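Putative transcriptional regulator (Methanosarcina mazei, PDB 3R0A) probably acts as a DNA-binding transcriptional regulator, a dimeric archaeal protein built around a winged helix-turn-helix domain. Local coordinates at residues Ile18-Leu22 and Ile99-Ile103; Met32-Leu36 and Ile87-Tyr91; Asp44-Leu48 and Val59-Val63. All coordinates share one frame. Numbering follows the deposited sequence.

Contact 1 of 3, residues Ile18-Leu22 and Ile99-Ile103; sequences IKCAL and IIQKI
Two helical segments cross almost at right angles here: Ile18-Leu22, the last part of helix 14-22, and Ile99-Ile103, in the first half of the long helix 93-119. The angle between their directions is 82°, the axes come within 9.8 Å, and the CA atoms of Ala21 and Ile103, 6.3 Å apart, set the register. Each segment has one i to i+4 bond of its own, Leu22 N to Ile18 O at 3.2 Å and Ile103 N to Ile99 O at 3.3 Å, while the contact between them is apolar, burying 260 Å². Ile18 (m, t) makes the loosest touch, CG2 lying 4.4 Å from Ile100 CD1; Ile18 also packs on Trp118 of the second subunit, and Ile100 on Leu115 of the second subunit. Cys20 points sideways and forms an interchain disulfide with Cys9 of that subunit, so the contact forms part of the dimer interface, where the N-terminal helix and the long C-terminal helix flanking the winged-helix core come together. Ala21, whose CB is directed at the long helix, lies 3.8 Å (CB) from Ile103 CG2; Ile103 (m, t) brings CD1 to 3.5 Å from Ala21 O. Leu22, also m, t, turns its end into the crossing: CD1 meets Ile100 CD1 at 3.9 Å, and CD2 lies 4.1 Å from both Ile99 CG2 and Ile103 CD1.

Contact 2 of 3, residues Met32-Leu36 and Ile87-Tyr91; sequences MKSFL and IYKIY
In this winged-helix fold the segment Met32-Leu36 of helix 26-37 packs against Ile87-Tyr91, the end of wing strand 84-90 and the residue after it. Strand 84-90 pairs antiparallel with strand 72-78, with backbone bonds from Ile87 to Ser75 and from Lys89 to Gln73, so the contact fastens the wing hairpin to the helical core. Helix and strand axes approach to 8.3 Å at 75°, and the CA atoms of Phe35 and Ile90 are 5.7 Å apart. The helical turn is held by Leu36 N to Met32 O at 3.0 Å; the strand is extended, and Tyr88 and Ile90 direct their CB atoms toward the helix while Lys89 between them points away.

The two segments bury 281 Å² between them, and the side-chain contacts are apolar. Ile90, with chi1 t and chi2 near 142°, sends CD1 among three helix residues: 3.5 Å from Phe35 CB, 3.6 Å from Leu36 CG and 4.0 Å from CG of Met32, which is a selenomethionine. This same CD1 is 3.7 Å from Met32 O. Leu36 (m, t) points sideways at its CB, but its end bends in toward Ile90. Phe35, with chi1 near -86°, lays its ring along the strand, CZ being 3.5 Å from Tyr88 CB; Val63 and Leu72 also pack on the Phe35 side chain.

Contact with the strand backbone comes through the ring edge of Phe35, where CE2 lies 3.2 Å from Tyr88 O, close to the ring plane.

Contact 3 of 3, residues Asp44-Leu48 and Val59-Val63; sequences DTDAL and VQRSV
The two helices joined here, 45-51 and 56-68, form the helix-turn-helix unit of the winged-helix domain; the second corresponds to the recognition helix in DNA-binding relatives, though no DNA is present to confirm that role. Asp44 is the N-cap of the first helix: Asp44, with chi1 p, accepts through OD1 from Ala47 N at 2.6 Å, and Leu48 N bonds to Asp44 O at 2.9 Å. Thr45 and Gln60 mark the register, with CA atoms 6.0 Å apart, and 245 Å² is buried in all. In the second segment, which is helical throughout, Val59 (t) faces the first helix and places CG1 3.9 Å from both Thr45 O and Leu48 CB. Gln60 follows at the margin of the contact; its m, m side chain brings OE1 back to the first helix, to Thr45. Ser62 faces helix 26-37, where its OG hydrogen-bonds to Asp28. Val63, one turn after Val59 and tied to it by Val63 N to Val59 O at 3.1 Å, offers CG1 to Thr45 CG2 at 3.8 Å and CG2 to Leu48 CD2 at 4.3 Å. Thr45, in the p rotamer, donates from OG1 to Gln60 OE1 across 2.6 Å.

The contacts are nested along the chain: contact 3 lies within the loop closed by contact 2, and contact 2 within that closed by contact 1. Contacts 2 and 3, with centres 10 Å apart, share a hydrophobic core: Tyr88 CZ is 3.3 Å from Val63 CG1, and Phe35 CE1 is 3.7 Å from Leu48 CD2, joining wing, helix 26-37 and helix-turn-helix. Contact 1, centred 17 Å from contact 2, meets it where Leu22 CD1 lies 3.6 Å from Met32 CE. Contacts 1 and 3 do not touch; their nearest atoms are about 8 Å apart. The second subunit reaches contacts 1 and 2, while segments 44-48 and 59-63 of contact 3 are not touched by it.

Contact 1 of 3, residues Ile18-Leu22 and Ile99-Ile103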
loop_
_atom_site.group_PDB
_atom_site.type_symbol
_atom_site.label_atom_id
_atom_site.label_comp_id
_atom_site.label_asym_id
_atom_site.label_seq_id
_atom_site.Cartn_x
_atom_site.Cartn_y
_atom_site.Cartn_z
ATOM N N ILE B 18 -8.487 -5.205 -6.433
ATOM C CA ILE B 18 -9.202 -6.401 -6.066
ATOM C C ILE B 18 -8.723 -7.561 -6.909
ATOM O O ILE B 18 -8.542 -8.648 -6.379
ATOM C CB ILE B 18 -10.749 -6.229 -6.191
ATOM C CG1 ILE B 18 -11.242 -5.242 -5.119
ATOM C CG2 ILE B 18 -11.478 -7.608 -6.063
ATOM C CD1 ILE B 18 -12.745 -5.064 -5.110
ATOM N N LYS B 19 -8.497 -7.360 -8.203
ATOM C CA LYS B 19 -7.907 -8.466 -8.962
ATOM C C LYS B 19 -6.520 -8.890 -8.457
ATOM O O LYS B 19 -6.220 -10.086 -8.432
ATOM C CB LYS B 19 -7.945 -8.240 -10.464
ATOM C CG LYS B 19 -9.400 -8.350 -11.013
ATOM C CD LYS B 19 -9.459 -8.386 -12.545
ATOM C CE LYS B 19 -8.857 -7.148 -13.220
ATOM N NZ LYS B 19 -8.376 -7.577 -14.608
ATOM N N CYS B 20 -5.731 -7.922 -7.987
ATOM C CA CYS B 20 -4.397 -8.179 -7.427
ATOM C C CYS B 20 -4.492 -9.006 -6.165
ATOM O O CYS B 20 -3.813 -10.007 -6.007
ATOM C CB CYS B 20 -3.680 -6.868 -7.097
ATOM S SG CYS B 20 -1.959 -7.038 -6.570
ATOM N N ALA B 21 -5.354 -8.573 -5.268
ATOM C CA ALA B 21 -5.408 -9.138 -3.964
ATOM C C ALA B 21 -5.895 -10.609 -4.009
ATOM O O ALA B 21 -5.374 -11.489 -3.298
ATOM C CB ALA B 21 -6.273 -8.272 -3.085
ATOM N N LEU B 22 -6.842 -10.874 -4.891
ATOM C CA LEU B 22 -7.529 -12.132 -4.908
ATOM C C LEU B 22 -7.021 -12.946 -6.095
ATOM O O LEU B 22 -7.495 -14.059 -6.348
ATOM C CB LEU B 22 -9.048 -11.875 -4.993
ATOM C CG LEU B 22 -9.726 -11.228 -3.775
ATOM C CD1 LEU B 22 -11.206 -11.054 -4.015
ATOM C CD2 LEU B 22 -9.511 -12.060 -2.529
ATOM N N ILE B 99 -11.330 -10.573 4.074
ATOM C CA ILE B 99 -10.357 -11.364 3.288
ATOM C C ILE B 99 -9.419 -10.416 2.586
ATOM O O ILE B 99 -8.202 -10.543 2.652
ATOM C CB ILE B 99 -11.014 -12.246 2.169
ATOM C CG1 ILE B 99 -12.169 -13.111 2.702
ATOM C CG2 ILE B 99 -9.930 -13.070 1.405
ATOM C CD1 ILE B 99 -11.764 -14.316 3.560
ATOM N N ILE B 100 -10.019 -9.478 1.881
ATOM C CA ILE B 100 -9.300 -8.458 1.143
ATOM C C ILE B 100 -8.396 -7.585 2.053
ATOM O O ILE B 100 -7.226 -7.328 1.707
ATOM C CB ILE B 100 -10.303 -7.645 0.272
ATOM C CG1 ILE B 100 -10.825 -8.542 -0.865
ATOM C CG2 ILE B 100 -9.672 -6.376 -0.288
ATOM C CD1 ILE B 100 -11.891 -7.947 -1.724
ATOM N N GLN B 101 -8.907 -7.183 3.219
ATOM C CA GLN B 101 -8.144 -6.306 4.113
ATOM C C GLN B 101 -6.993 -7.009 4.768
ATOM O O GLN B 101 -5.926 -6.414 4.967
ATOM C CB GLN B 101 -9.015 -5.636 5.172
ATOM C CG GLN B 101 -8.288 -4.478 5.904
ATOM C CD GLN B 101 -7.868 -3.331 4.983
ATOM O OE1 GLN B 101 -8.456 -3.099 3.909
ATOM N NE2 GLN B 101 -6.841 -2.592 5.409
ATOM N N LYS B 102 -7.190 -8.287 5.083
ATOM C CA LYS B 102 -6.105 -9.090 5.600
ATOM C C LYS B 102 -4.958 -9.007 4.611
ATOM O O LYS B 102 -3.813 -8.787 4.993
ATOM C CB LYS B 102 -6.544 -10.543 5.811
ATOM C CG LYS B 102 -5.961 -11.190 7.085
ATOM C CD LYS B 102 -6.861 -10.882 8.300
ATOM C CE LYS B 102 -7.728 -12.124 8.663
ATOM N NZ LYS B 102 -9.018 -11.648 9.314
ATOM N N ILE B 103 -5.299 -9.143 3.335
ATOM C CA ILE B 103 -4.338 -9.123 2.234
ATOM C C ILE B 103 -3.665 -7.744 1.999
ATOM O O ILE B 103 -2.434 -7.666 1.850
ATOM C CB ILE B 103 -5.007 -9.627 0.938
ATOM C CG1 ILE B 103 -5.409 -11.109 1.098
ATOM C CG2 ILE B 103 -4.080 -9.451 -0.243
ATOM C CD1 ILE B 103 -6.360 -11.636 0.023
#

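Contact 2 of 3, residues Met32-Leu36 and Ile87-Tyr91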
loop_
_atom_site.group_PDB
_atom_site.type_symbol
_atom_site.label_atom_id
_atom_site.label_comp_id
_atom_site.label_asym_id
_atom_site.label_seq_id
_atom_site.Cartn_x
_atom_site.Cartn_y
_atom_site.Cartn_z
HETATM N N MSE B 32 -17.217 -13.388 -10.212
HETATM C CA MSE B 32 -17.506 -12.895 -8.867
HETATM C C MSE B 32 -18.616 -11.835 -8.900
HETATM O O MSE B 32 -19.493 -11.857 -8.025
HETATM C CB MSE B 32 -16.269 -12.297 -8.211
HETATM C CG MSE B 32 -16.447 -11.884 -6.743
HETATM SE SE MSE B 32 -14.706 -11.267 -6.148
HETATM C CE MSE B 32 -14.747 -11.810 -4.346
ATOM N N LYS B 33 -18.560 -10.930 -9.895
ATOM C CA LYS B 33 -19.541 -9.828 -10.053
ATOM C C LYS B 33 -20.933 -10.433 -10.267
ATOM O O LYS B 33 -21.906 -9.970 -9.666
ATOM C CB LYS B 33 -19.230 -8.893 -11.244
ATOM C CG LYS B 33 -17.874 -8.186 -11.270
ATOM C CD LYS B 33 -17.810 -6.868 -10.494
ATOM C CE LYS B 33 -17.974 -5.628 -11.387
ATOM N NZ LYS B 33 -17.155 -5.694 -12.636
ATOM N N SER B 34 -21.002 -11.468 -11.114
ATOM C CA SER B 34 -22.227 -12.212 -11.364
ATOM C C SER B 34 -22.927 -12.739 -10.107
ATOM O O SER B 34 -24.159 -12.714 -10.017
ATOM C CB SER B 34 -21.941 -13.376 -12.294
ATOM O OG SER B 34 -22.499 -13.122 -13.568
ATOM N N PHE B 35 -22.132 -13.242 -9.164
ATOM C CA PHE B 35 -22.649 -13.729 -7.899
ATOM C C PHE B 35 -23.105 -12.534 -7.073
ATOM O O PHE B 35 -24.191 -12.553 -6.485
ATOM C CB PHE B 35 -21.579 -14.506 -7.135
ATOM C CG PHE B 35 -21.485 -15.958 -7.502
ATOM C CD1 PHE B 35 -20.484 -16.411 -8.346
ATOM C CD2 PHE B 35 -22.388 -16.889 -6.990
ATOM C CE1 PHE B 35 -20.384 -17.785 -8.667
ATOM C CE2 PHE B 35 -22.289 -18.249 -7.306
ATOM C CZ PHE B 35 -21.297 -18.695 -8.150
ATOM N N LEU B 36 -22.255 -11.499 -7.049
ATOM C CA LEU B 36 -22.528 -10.264 -6.310
ATOM C C LEU B 36 -23.803 -9.546 -6.767
ATOM O O LEU B 36 -24.526 -8.977 -5.958
ATOM C CB LEU B 36 -21.317 -9.318 -6.384
ATOM C CG LEU B 36 -20.141 -9.668 -5.446
ATOM C CD1 LEU B 36 -18.979 -8.728 -5.657
ATOM C CD2 LEU B 36 -20.550 -9.664 -3.985
ATOM N N ILE B 87 -23.559 -26.465 -6.246
ATOM C CA ILE B 87 -24.096 -25.098 -6.402
ATOM C C ILE B 87 -23.406 -24.125 -5.439
ATOM O O ILE B 87 -23.013 -24.526 -4.350
ATOM C CB ILE B 87 -25.631 -25.031 -6.234
ATOM C CG1 ILE B 87 -26.073 -25.816 -4.995
ATOM C CG2 ILE B 87 -26.332 -25.472 -7.546
ATOM C CD1 ILE B 87 -27.562 -25.571 -4.589
ATOM N N TYR B 88 -23.293 -22.858 -5.843
ATOM C CA TYR B 88 -22.504 -21.861 -5.098
ATOM C C TYR B 88 -23.288 -20.631 -4.719
ATOM O O TYR B 88 -24.139 -20.171 -5.476
ATOM C CB TYR B 88 -21.278 -21.441 -5.912
ATOM C CG TYR B 88 -20.456 -22.613 -6.366
ATOM C CD1 TYR B 88 -19.360 -23.038 -5.616
ATOM C CD2 TYR B 88 -20.781 -23.320 -7.542
ATOM C CE1 TYR B 88 -18.595 -24.106 -6.023
ATOM C CE2 TYR B 88 -20.030 -24.413 -7.941
ATOM C CZ TYR B 88 -18.937 -24.793 -7.172
ATOM O OH TYR B 88 -18.152 -25.853 -7.531
ATOM N N LYS B 89 -23.017 -20.106 -3.532
ATOM C CA LYS B 89 -23.624 -18.824 -3.115
ATOM C C LYS B 89 -22.538 -17.887 -2.561
ATOM O O LYS B 89 -21.714 -18.278 -1.744
ATOM C CB LYS B 89 -24.799 -19.031 -2.135
ATOM C CG LYS B 89 -25.666 -17.791 -1.857
ATOM C CD LYS B 89 -25.488 -17.232 -0.435
ATOM C CE LYS B 89 -26.462 -17.857 0.562
ATOM N NZ LYS B 89 -27.633 -16.952 0.764
ATOM N N ILE B 90 -22.517 -16.656 -3.057
ATOM C CA ILE B 90 -21.479 -15.713 -2.633
ATOM C C ILE B 90 -21.664 -15.394 -1.146
ATOM O O ILE B 90 -22.783 -15.204 -0.703
ATOM C CB ILE B 90 -21.431 -14.450 -3.537
ATOM C CG1 ILE B 90 -20.112 -13.692 -3.324
ATOM C CG2 ILE B 90 -22.728 -13.561 -3.394
ATOM C CD1 ILE B 90 -19.545 -13.116 -4.583
ATOM N N TYR B 91 -20.581 -15.417 -0.370
ATOM C CA TYR B 91 -20.641 -14.950 1.014
ATOM C C TYR B 91 -20.990 -13.456 1.127
ATOM O O TYR B 91 -20.952 -12.726 0.144
ATOM C CB TYR B 91 -19.320 -15.214 1.718
ATOM C CG TYR B 91 -19.098 -16.649 2.147
ATOM C CD1 TYR B 91 -20.002 -17.306 2.983
ATOM C CD2 TYR B 91 -17.959 -17.340 1.734
ATOM C CE1 TYR B 91 -19.768 -18.616 3.378
ATOM C CE2 TYR B 91 -17.718 -18.640 2.119
ATOM C CZ TYR B 91 -18.620 -19.277 2.939
ATOM O OH TYR B 91 -18.369 -20.581 3.312
#

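Contact 3 of 3, residues Asp44-Leu48 and Val59-Val63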
loop_
_atom_site.group_PDB
_atom_site.type_symbol
_atom_site.label_atom_id
_atom_site.label_comp_id
_atom_site.label_asym_id
_atom_site.label_seq_id
_atom_site.Cartn_x
_atom_site.Cartn_y
_atom_site.Cartn_z
ATOM N N ASP B 44 -25.405 -22.713 -10.427
ATOM C CA ASP B 44 -24.413 -23.695 -10.833
ATOM C C ASP B 44 -23.644 -23.193 -12.042
ATOM O O ASP B 44 -24.006 -22.190 -12.663
ATOM C CB ASP B 44 -25.044 -25.067 -11.096
ATOM C CG ASP B 44 -26.231 -24.996 -12.025
ATOM O OD1 ASP B 44 -26.082 -24.478 -13.155
ATOM O OD2 ASP B 44 -27.317 -25.462 -11.623
ATOM N N THR B 45 -22.571 -23.900 -12.357
ATOM C CA THR B 45 -21.664 -23.499 -13.422
ATOM C C THR B 45 -22.268 -23.643 -14.820
ATOM O O THR B 45 -21.922 -22.869 -15.723
ATOM C CB THR B 45 -20.363 -24.274 -13.335
ATOM O OG1 THR B 45 -20.655 -25.677 -13.328
ATOM C CG2 THR B 45 -19.644 -23.898 -12.053
ATOM N N ASP B 46 -23.161 -24.622 -14.995
ATOM C CA ASP B 46 -23.923 -24.740 -16.233
ATOM C C ASP B 46 -24.850 -23.532 -16.425
ATOM O O ASP B 46 -24.832 -22.890 -17.479
ATOM C CB ASP B 46 -24.702 -26.058 -16.276
ATOM C CG ASP B 46 -23.838 -27.241 -16.699
ATOM O OD1 ASP B 46 -24.271 -28.392 -16.473
ATOM O OD2 ASP B 46 -22.730 -27.042 -17.260
ATOM N N ALA B 47 -25.633 -23.209 -15.397
ATOM C CA ALA B 47 -26.503 -22.032 -15.425
ATOM C C ALA B 47 -25.706 -20.746 -15.675
ATOM O O ALA B 47 -26.098 -19.893 -16.472
ATOM C CB ALA B 47 -27.292 -21.929 -14.118
ATOM N N LEU B 48 -24.577 -20.624 -14.986
ATOM C CA LEU B 48 -23.762 -19.429 -15.036
ATOM C C LEU B 48 -23.099 -19.271 -16.389
ATOM O O LEU B 48 -22.886 -18.149 -16.859
ATOM C CB LEU B 48 -22.694 -19.522 -13.957
ATOM C CG LEU B 48 -22.163 -18.281 -13.264
ATOM C CD1 LEU B 48 -23.283 -17.365 -12.806
ATOM C CD2 LEU B 48 -21.357 -18.776 -12.090
ATOM N N VAL B 59 -15.659 -21.005 -16.585
ATOM C CA VAL B 59 -16.574 -20.716 -15.466
ATOM C C VAL B 59 -16.307 -21.655 -14.282
ATOM O O VAL B 59 -16.342 -21.230 -13.126
ATOM C CB VAL B 59 -18.062 -20.786 -15.903
ATOM C CG1 VAL B 59 -18.993 -20.548 -14.736
ATOM C CG2 VAL B 59 -18.347 -19.761 -16.974
ATOM N N GLN B 60 -16.017 -22.923 -14.578
ATOM C CA GLN B 60 -15.640 -23.906 -13.550
ATOM C C GLN B 60 -14.336 -23.535 -12.856
ATOM O O GLN B 60 -14.160 -23.763 -11.668
ATOM C CB GLN B 60 -15.511 -25.312 -14.148
ATOM C CG GLN B 60 -16.810 -26.089 -14.210
ATOM C CD GLN B 60 -17.351 -26.544 -12.835
ATOM O OE1 GLN B 60 -18.486 -27.026 -12.754
ATOM N NE2 GLN B 60 -16.549 -26.401 -11.764
ATOM N N ARG B 61 -13.431 -22.967 -13.627
ATOM C CA ARG B 61 -12.128 -22.605 -13.161
ATOM C C ARG B 61 -12.218 -21.417 -12.188
ATOM O O ARG B 61 -11.572 -21.423 -11.142
ATOM C CB ARG B 61 -11.266 -22.254 -14.377
ATOM C CG ARG B 61 -9.792 -22.542 -14.219
ATOM C CD ARG B 61 -8.961 -21.931 -15.371
ATOM N NE ARG B 61 -9.306 -22.460 -16.700
ATOM C CZ ARG B 61 -9.264 -23.748 -17.053
ATOM N NH1 ARG B 61 -8.924 -24.692 -16.182
ATOM N NH2 ARG B 61 -9.602 -24.101 -18.291
ATOM N N SER B 62 -13.021 -20.408 -12.534
ATOM C CA SER B 62 -13.181 -19.212 -11.699
ATOM C C SER B 62 -13.808 -19.618 -10.396
ATOM O O SER B 62 -13.386 -19.188 -9.323
ATOM C CB SER B 62 -14.091 -18.185 -12.376
ATOM O OG SER B 62 -13.766 -18.013 -13.749
ATOM N N VAL B 63 -14.806 -20.492 -10.521
ATOM C CA VAL B 63 -15.680 -20.854 -9.436
ATOM C C VAL B 63 -14.928 -21.722 -8.466
ATOM O O VAL B 63 -15.148 -21.631 -7.262
ATOM C CB VAL B 63 -16.973 -21.490 -9.978
ATOM C CG1 VAL B 63 -17.368 -22.722 -9.227
ATOM C CG2 VAL B 63 -18.096 -20.473 -9.956
#